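Long-range contact in magnetosome protein MamA (Magnetospirillum gryphiswaldense, PDB 3AS8), which probably serves as a tetratricopeptide-repeat scaffold that recognises copies of itself and assembles into complexes associated with the magnetosome: residues 112-117 with 131-136. Sequence-based numbering, arbitrary orientation.
Sequences VRFRLG and DSFKIA. With SO4 (sulfate ion), chain C.
Arg-113 reaches helix 126-139 and makes the one hydrogen bond between the segments, from NH2 to Ser-132 OG (3.0 Å, N-H...O angle 157°). The hydroxyl oxygen sits in the guanidinium plane, at its edge, while Ile-135 CD1 rests over the centre of one face. With CG anti to the backbone N (chi1 177°), this atom comes to 3.6 Å from Ala-136 N. Bends at chi2 and chi3 then turn the chain, and CD runs beside Ser-132 CB. Leu-116 adds CD2 against Ser-132 OG.

The aromatic packing is centred on Phe-133. Gly-117 CA stands over the face of its ring in a CH-pi contact, 4.1 Å from the centroid, and the ring atom CZ approaches Gly-117 C to 3.4 Å. Phe-114 meets Phe-133 obliquely, CE1 to CE1 at 3.9 Å with the planes at 48°, and Phe-133 continues onto Val-146 and Ile-150 of helix 144-156.

The helix axes run nearly antiparallel, 8.1 Å apart, as consecutive helices pack in tetratricopeptide-repeat folds. Arg-115, on another side of its helix, hydrogen-bonds O4 of a sulfate ion, probably from the crystallisation liquor, through NH2. The contact thus joins an apolar side, where the Phe-133 ring packs on the Gly-117 backbone and on Phe-114, to a polar border. There the buried Ser-132 OG accepts one hydrogen bond from the guanidinium, whose orientation is favoured jointly by this in-plane bond and the methyl over its face.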
# COMPACT_ATOMS: atom_id res chain seq x y z
N VAL A 112 1.73 -5.67 -1.06
CA VAL A 112 1.00 -5.60 0.21
C VAL A 112 1.69 -6.42 1.30
O VAL A 112 1.97 -5.93 2.42
CB VAL A 112 -0.49 -6.00 0.05
CG1 VAL A 112 -1.15 -6.35 1.46
CG2 VAL A 112 -1.33 -4.88 -0.61
N ARG A 113 2.13 -7.64 0.98
CA ARG A 113 2.74 -8.49 1.99
C ARG A 113 4.11 -7.94 2.36
O ARG A 113 4.49 -7.96 3.52
CB ARG A 113 2.92 -9.93 1.43
CG ARG A 113 3.60 -10.91 2.34
CD ARG A 113 2.94 -11.06 3.67
NE ARG A 113 1.71 -11.82 3.61
CZ ARG A 113 0.98 -12.19 4.66
NH1 ARG A 113 -0.08 -12.93 4.48
NH2 ARG A 113 1.34 -11.91 5.90
N PHE A 114 4.86 -7.46 1.37
CA PHE A 114 6.16 -6.81 1.61
C PHE A 114 6.08 -5.60 2.54
O PHE A 114 6.75 -5.58 3.53
CB PHE A 114 6.83 -6.45 0.34
CG PHE A 114 8.18 -5.83 0.54
CD1 PHE A 114 9.27 -6.59 0.99
CD2 PHE A 114 8.36 -4.48 0.38
CE1 PHE A 114 10.45 -6.03 1.21
CE2 PHE A 114 9.54 -3.92 0.55
CZ PHE A 114 10.60 -4.65 0.99
N ARG A 115 5.14 -4.68 2.27
CA ARG A 115 4.96 -3.49 3.08
C ARG A 115 4.45 -3.81 4.47
O ARG A 115 4.80 -3.13 5.43
CB ARG A 115 4.07 -2.45 2.35
CG ARG A 115 4.62 -2.06 0.93
CD ARG A 115 5.91 -1.37 0.99
NE ARG A 115 6.42 -1.23 -0.35
CZ ARG A 115 7.61 -0.77 -0.69
NH1 ARG A 115 7.96 -0.76 -1.97
NH2 ARG A 115 8.46 -0.33 0.25
N LEU A 116 3.64 -4.86 4.59
CA LEU A 116 3.24 -5.35 5.87
C LEU A 116 4.45 -5.80 6.70
O LEU A 116 4.60 -5.48 7.88
CB LEU A 116 2.29 -6.52 5.71
CG LEU A 116 1.89 -7.25 7.02
CD1 LEU A 116 1.32 -6.28 8.04
CD2 LEU A 116 0.90 -8.45 6.71
N GLY A 117 5.34 -6.58 6.09
CA GLY A 117 6.60 -6.84 6.77
C GLY A 117 7.39 -5.62 7.21
O GLY A 117 7.95 -5.59 8.31
N ASP A 131 8.09 -13.61 9.24
CA ASP A 131 6.96 -14.42 8.77
C ASP A 131 6.39 -13.82 7.48
O ASP A 131 6.22 -14.50 6.46
CB ASP A 131 5.86 -14.48 9.86
CG ASP A 131 6.22 -15.40 11.06
OD1 ASP A 131 5.41 -15.40 11.99
OD2 ASP A 131 7.25 -16.12 11.09
N SER A 132 6.10 -12.53 7.49
CA SER A 132 5.53 -11.86 6.31
C SER A 132 6.51 -11.80 5.14
O SER A 132 6.15 -12.14 4.00
CB SER A 132 4.99 -10.44 6.71
OG SER A 132 3.66 -10.59 7.18
N PHE A 133 7.77 -11.45 5.40
CA PHE A 133 8.82 -11.50 4.39
C PHE A 133 9.01 -12.88 3.76
O PHE A 133 9.14 -13.00 2.56
CB PHE A 133 10.19 -10.99 4.90
CG PHE A 133 10.24 -9.54 5.30
CD1 PHE A 133 9.69 -8.55 4.48
CD2 PHE A 133 10.86 -9.13 6.49
CE1 PHE A 133 9.78 -7.19 4.84
CE2 PHE A 133 10.92 -7.78 6.85
CZ PHE A 133 10.37 -6.81 6.02
N LYS A 134 8.91 -13.94 4.55
CA LYS A 134 8.93 -15.26 3.98
C LYS A 134 7.75 -15.67 3.07
O LYS A 134 7.96 -16.36 2.09
CB LYS A 134 9.16 -16.27 5.06
CG LYS A 134 10.61 -16.13 5.57
CD LYS A 134 10.98 -17.26 6.55
CE LYS A 134 12.43 -17.07 7.05
NZ LYS A 134 12.74 -18.12 8.02
N ILE A 135 6.58 -15.15 3.35
CA ILE A 135 5.43 -15.30 2.49
C ILE A 135 5.61 -14.51 1.22
O ILE A 135 5.32 -15.00 0.14
CB ILE A 135 4.14 -14.91 3.24
CG1 ILE A 135 3.93 -15.85 4.44
CG2 ILE A 135 2.93 -15.00 2.32
CD1 ILE A 135 2.85 -15.40 5.45
N ALA A 136 6.08 -13.27 1.30
CA ALA A 136 6.45 -12.52 0.12
C ALA A 136 7.49 -13.21 -0.78
O ALA A 136 7.42 -13.17 -2.03
CB ALA A 136 6.94 -11.12 0.53
S SO4 C . 10.86 1.51 -2.08
O1 SO4 C . 9.65 2.32 -1.87
O2 SO4 C . 10.75 0.76 -3.34
O3 SO4 C . 12.02 2.39 -2.16
O4 SO4 C . 11.08 0.60 -0.96